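Local structure of mandelate racemase/muconate lactonizing enzyme (Jannaschia sp., 4J3Z) at residues L307-W318 and L331-H342. The protein probably catalyses an isomerisation or related reaction on a carboxylate substrate, as an enolase-superfamily enzyme of the mandelate racemase/muconate lactonizing type. Numbering follows the deposited sequence.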
loop_
_atom_site.group_PDB
_atom_site.type_symbol
_atom_site.label_atom_id
_atom_site.label_comp_id
_atom_site.label_asym_id
_atom_site.label_seq_id
_atom_site.Cartn_x
_atom_site.Cartn_y
_atom_site.Cartn_z
ATOM N N LEU D 307 -25.282 -0.828 -10.699
ATOM C CA LEU D 307 -26.128 -1.933 -10.225
ATOM C C LEU D 307 -26.855 -2.677 -11.343
ATOM O O LEU D 307 -27.463 -2.056 -12.227
ATOM C CB LEU D 307 -27.158 -1.424 -9.229
ATOM C CG LEU D 307 -28.020 -2.504 -8.577
ATOM C CD1 LEU D 307 -27.429 -2.891 -7.226
ATOM C CD2 LEU D 307 -29.460 -2.024 -8.442
ATOM N N ALA D 308 -26.808 -4.008 -11.283
ATOM C CA ALA D 308 -27.444 -4.855 -12.293
ATOM C C ALA D 308 -28.202 -6.017 -11.648
ATOM O O ALA D 308 -27.717 -7.158 -11.659
ATOM C CB ALA D 308 -26.398 -5.375 -13.275
ATOM N N PRO D 309 -29.404 -5.743 -11.102
ATOM C CA PRO D 309 -30.081 -6.768 -10.301
ATOM C C PRO D 309 -30.207 -8.091 -11.044
ATOM O O PRO D 309 -30.725 -8.134 -12.170
ATOM C CB PRO D 309 -31.460 -6.163 -10.013
ATOM C CG PRO D 309 -31.321 -4.708 -10.261
ATOM C CD PRO D 309 -30.225 -4.535 -11.270
ATOM N N HIS D 310 -29.701 -9.145 -10.404
ATOM C CA HIS D 310 -29.724 -10.515 -10.899
ATOM C C HIS D 310 -31.139 -11.091 -10.952
ATOM O O HIS D 310 -31.999 -10.700 -10.163
ATOM C CB HIS D 310 -28.855 -11.360 -9.967
ATOM C CG HIS D 310 -28.889 -12.828 -10.252
ATOM N ND1 HIS D 310 -29.766 -13.687 -9.626
ATOM C CD2 HIS D 310 -28.139 -13.590 -11.082
ATOM C CE1 HIS D 310 -29.559 -14.915 -10.063
ATOM N NE2 HIS D 310 -28.573 -14.885 -10.941
ATOM N N LEU D 311 -31.381 -12.011 -11.891
ATOM C CA LEU D 311 -32.627 -12.790 -11.913
ATOM C C LEU D 311 -32.473 -14.178 -12.530
ATOM O O LEU D 311 -32.379 -14.328 -13.760
ATOM C CB LEU D 311 -33.779 -12.035 -12.592
ATOM C CG LEU D 311 -35.104 -12.833 -12.612
ATOM C CD1 LEU D 311 -35.737 -12.947 -11.222
ATOM C CD2 LEU D 311 -36.092 -12.269 -13.621
ATOM N N TYR D 312 -32.432 -15.183 -11.662
ATOM C CA TYR D 312 -32.651 -16.563 -12.060
ATOM C C TYR D 312 -33.679 -17.175 -11.116
ATOM O O TYR D 312 -33.407 -18.152 -10.415
ATOM C CB TYR D 312 -31.362 -17.373 -12.082
ATOM C CG TYR D 312 -31.532 -18.711 -12.774
ATOM C CD1 TYR D 312 -31.842 -18.779 -14.133
ATOM C CD2 TYR D 312 -31.386 -19.909 -12.069
ATOM C CE1 TYR D 312 -32.008 -19.997 -14.770
ATOM C CE2 TYR D 312 -31.547 -21.133 -12.699
ATOM C CZ TYR D 312 -31.860 -21.169 -14.048
ATOM O OH TYR D 312 -32.021 -22.380 -14.680
ATOM N N ALA D 313 -34.862 -16.573 -11.115
ATOM C CA ALA D 313 -35.928 -16.916 -10.190
ATOM C C ALA D 313 -37.261 -16.430 -10.762
ATOM O O ALA D 313 -37.382 -16.228 -11.976
ATOM C CB ALA D 313 -35.654 -16.298 -8.819
ATOM N N GLY D 314 -38.249 -16.231 -9.899
ATOM C CA GLY D 314 -39.607 -15.919 -10.347
ATOM C C GLY D 314 -39.990 -14.462 -10.550
ATOM O O GLY D 314 -39.145 -13.568 -10.481
ATOM N N PRO D 315 -41.288 -14.213 -10.790
ATOM C CA PRO D 315 -41.769 -12.879 -11.122
ATOM C C PRO D 315 -41.897 -11.935 -9.911
ATOM O O PRO D 315 -42.105 -10.727 -10.091
ATOM C CB PRO D 315 -43.134 -13.157 -11.742
ATOM C CG PRO D 315 -43.606 -14.404 -11.087
ATOM C CD PRO D 315 -42.382 -15.206 -10.752
ATOM N N VAL D 316 -41.767 -12.471 -8.698
ATOM C CA VAL D 316 -41.777 -11.624 -7.509
ATOM C C VAL D 316 -40.422 -10.939 -7.310
ATOM O O VAL D 316 -40.365 -9.705 -7.225
ATOM C CB VAL D 316 -42.266 -12.353 -6.235
ATOM C CG1 VAL D 316 -42.255 -11.401 -5.053
ATOM C CG2 VAL D 316 -43.682 -12.884 -6.434
ATOM N N GLU D 317 -39.338 -11.715 -7.260
ATOM C CA GLU D 317 -37.986 -11.136 -7.236
ATOM C C GLU D 317 -37.733 -10.218 -8.444
ATOM O O GLU D 317 -37.007 -9.224 -8.326
ATOM C CB GLU D 317 -36.909 -12.226 -7.162
ATOM C CG GLU D 317 -35.487 -11.711 -6.951
ATOM C CD GLU D 317 -34.442 -12.818 -6.972
ATOM O OE1 GLU D 317 -34.212 -13.400 -8.051
ATOM O OE2 GLU D 317 -33.837 -13.109 -5.909
ATOM N N TRP D 318 -38.322 -10.564 -9.594
ATOM C CA TRP D 318 -38.265 -9.734 -10.803
ATOM C C TRP D 318 -38.886 -8.367 -10.568
ATOM O O TRP D 318 -38.248 -7.344 -10.824
ATOM C CB TRP D 318 -38.944 -10.441 -11.983
ATOM C CG TRP D 318 -39.396 -9.529 -13.130
ATOM C CD1 TRP D 318 -40.683 -9.290 -13.526
ATOM C CD2 TRP D 318 -38.560 -8.757 -14.005
ATOM N NE1 TRP D 318 -40.700 -8.420 -14.589
ATOM C CE2 TRP D 318 -39.411 -8.081 -14.907
ATOM C CE3 TRP D 318 -37.176 -8.569 -14.111
ATOM C CZ2 TRP D 318 -38.927 -7.237 -15.904
ATOM C CZ3 TRP D 318 -36.694 -7.729 -15.107
ATOM C CH2 TRP D 318 -37.569 -7.072 -15.988
ATOM N N LEU D 331 -28.220 2.579 -11.944
ATOM C CA LEU D 331 -28.707 1.353 -12.568
ATOM C C LEU D 331 -28.178 1.191 -13.991
ATOM O O LEU D 331 -28.315 2.092 -14.816
ATOM C CB LEU D 331 -30.237 1.321 -12.600
ATOM C CG LEU D 331 -30.784 -0.016 -13.116
ATOM C CD1 LEU D 331 -30.935 -1.013 -11.972
ATOM C CD2 LEU D 331 -32.097 0.192 -13.837
ATOM N N LEU D 332 -27.571 0.043 -14.272
ATOM C CA LEU D 332 -27.199 -0.293 -15.642
ATOM C C LEU D 332 -28.322 -1.066 -16.359
ATOM O O LEU D 332 -28.822 -0.607 -17.389
ATOM C CB LEU D 332 -25.874 -1.047 -15.679
ATOM C CG LEU D 332 -25.384 -1.530 -17.042
ATOM C CD1 LEU D 332 -25.015 -0.382 -17.971
ATOM C CD2 LEU D 332 -24.216 -2.476 -16.839
ATOM N N MET D 333 -28.719 -2.219 -15.816
ATOM C CA MET D 333 -29.811 -3.023 -16.395
ATOM C C MET D 333 -30.297 -4.130 -15.475
ATOM O O MET D 333 -29.521 -4.694 -14.701
ATOM C CB MET D 333 -29.405 -3.635 -17.749
ATOM C CG MET D 333 -28.143 -4.490 -17.716
ATOM S SD MET D 333 -27.527 -4.956 -19.344
ATOM C CE MET D 333 -26.470 -3.566 -19.728
ATOM N N VAL D 334 -31.593 -4.430 -15.568
ATOM C CA VAL D 334 -32.182 -5.614 -14.943
ATOM C C VAL D 334 -32.032 -6.843 -15.850
ATOM O O VAL D 334 -32.253 -6.756 -17.054
ATOM C CB VAL D 334 -33.687 -5.426 -14.632
ATOM C CG1 VAL D 334 -33.898 -4.444 -13.488
ATOM C CG2 VAL D 334 -34.457 -4.984 -15.873
ATOM N N GLU D 335 -31.634 -7.971 -15.260
ATOM C CA GLU D 335 -31.677 -9.284 -15.913
ATOM C C GLU D 335 -33.122 -9.720 -15.990
ATOM O O GLU D 335 -33.850 -9.610 -14.993
ATOM C CB GLU D 335 -30.898 -10.305 -15.084
ATOM C CG GLU D 335 -30.763 -11.695 -15.697
ATOM C CD GLU D 335 -29.788 -12.578 -14.925
ATOM O OE1 GLU D 335 -29.779 -12.519 -13.675
ATOM O OE2 GLU D 335 -29.021 -13.329 -15.563
ATOM N N ALA D 336 -33.553 -10.207 -17.152
ATOM C CA ALA D 336 -34.958 -10.622 -17.300
ATOM C C ALA D 336 -35.120 -12.068 -17.761
ATOM O O ALA D 336 -34.265 -12.591 -18.464
ATOM C CB ALA D 336 -35.698 -9.677 -18.241
ATOM N N ILE D 337 -36.131 -12.753 -17.312
ATOM C CA ILE D 337 -36.591 -13.948 -17.994
ATOM C C ILE D 337 -38.087 -13.866 -18.331
ATOM O O ILE D 337 -38.925 -13.977 -17.481
ATOM C CB ILE D 337 -36.317 -15.226 -17.222
ATOM C CG1 ILE D 337 -35.123 -15.088 -16.336
ATOM C CG2 ILE D 337 -35.963 -16.293 -18.185
ATOM C CD1 ILE D 337 -34.729 -16.330 -15.610
ATOM N N GLU D 338 -38.389 -13.679 -19.593
ATOM C CA GLU D 338 -39.738 -13.440 -19.999
ATOM C C GLU D 338 -40.576 -14.617 -20.525
ATOM O O GLU D 338 -41.119 -14.605 -21.603
ATOM C CB GLU D 338 -39.759 -12.271 -20.917
ATOM C CG GLU D 338 -39.119 -11.080 -20.313
ATOM C CD GLU D 338 -40.107 -10.155 -19.730
ATOM O OE1 GLU D 338 -40.903 -9.601 -20.465
ATOM O OE2 GLU D 338 -40.083 -9.978 -18.529
ATOM N N THR D 339 -40.744 -15.591 -19.687
ATOM C CA THR D 339 -41.506 -16.783 -20.034
ATOM C C THR D 339 -43.005 -16.578 -19.804
ATOM O O THR D 339 -43.394 -15.678 -19.056
ATOM C CB THR D 339 -41.078 -17.992 -19.188
ATOM O OG1 THR D 339 -41.607 -17.855 -17.859
ATOM C CG2 THR D 339 -39.560 -18.123 -19.155
ATOM N N PRO D 340 -43.850 -17.416 -20.451
ATOM C CA PRO D 340 -45.290 -17.479 -20.170
ATOM C C PRO D 340 -45.631 -17.754 -18.699
ATOM O O PRO D 340 -46.494 -17.075 -18.123
ATOM C CB PRO D 340 -45.760 -18.650 -21.040
ATOM C CG PRO D 340 -44.802 -18.670 -22.186
ATOM C CD PRO D 340 -43.478 -18.241 -21.620
ATOM N N PHE D 341 -44.980 -18.745 -18.093
ATOM C CA PHE D 341 -45.275 -19.090 -16.705
ATOM C C PHE D 341 -45.083 -17.899 -15.760
ATOM O O PHE D 341 -45.910 -17.662 -14.873
ATOM C CB PHE D 341 -44.449 -20.286 -16.247
ATOM C CG PHE D 341 -44.838 -20.805 -14.888
ATOM C CD1 PHE D 341 -46.125 -21.284 -14.652
ATOM C CD2 PHE D 341 -43.917 -20.836 -13.853
ATOM C CE1 PHE D 341 -46.475 -21.784 -13.409
ATOM C CE2 PHE D 341 -44.265 -21.327 -12.604
ATOM C CZ PHE D 341 -45.548 -21.801 -12.385
ATOM N N HIS D 342 -43.992 -17.161 -15.959
ATOM C CA HIS D 342 -43.775 -15.880 -15.298
ATOM C C HIS D 342 -45.000 -14.958 -15.380
ATOM O O HIS D 342 -45.394 -14.368 -14.376
ATOM C CB HIS D 342 -42.548 -15.174 -15.893
ATOM C CG HIS D 342 -41.240 -15.681 -15.368
ATOM N ND1 HIS D 342 -40.501 -16.647 -16.015
ATOM C CD2 HIS D 342 -40.532 -15.345 -14.263
ATOM C CE1 HIS D 342 -39.399 -16.895 -15.327
ATOM N NE2 HIS D 342 -39.392 -16.114 -14.263
HETATM O O HOH W 1 -33.325 -8.391 -12.622
#
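Glu335 OE1 lies over one face of the His310 ring, 3.2 Å from CD2, with carboxylate and imidazole planes 71° apart. The His342 ring carries Ile337 O above its centre, while Ala313 O sits at its edge; Glu338 OE2, whose charge is paired with Arg349, stands above the Trp318 plane, offset toward its rim. In the modified TIM barrel of the enolase superfamily, 306-307 and 334-336 are neighbouring strands joined by helix 315-327 in a beta-alpha-beta crossover. A single bridge, Leu307 with Leu331, ties the two chains, with hydrogen bonds from Leu332 N to Leu307 O and Glu335 N to Pro309 O; a water donates to both Pro309 O and Glu335 O. The extended Glu335 chain, CG anti to the backbone nitrogen (chi1 -175°), carries OE1 to Leu311 N in a nearly straight bond (174°) whose 2.5 Å length is doubtful, while OE2 pairs with Lys166. Trp318 CZ3 packs on Val334 CG2 at 3.6 Å, and Leu311 CD2 on Ile337 CG1. At the far end Thr339 OG1 caps its helix by accepting from His342 N and lies a doubtful 2.5 Å from His342 ND1; His342 NE2 donates in the ring plane to a lone pair of Ala313 O, 3.0 Å away.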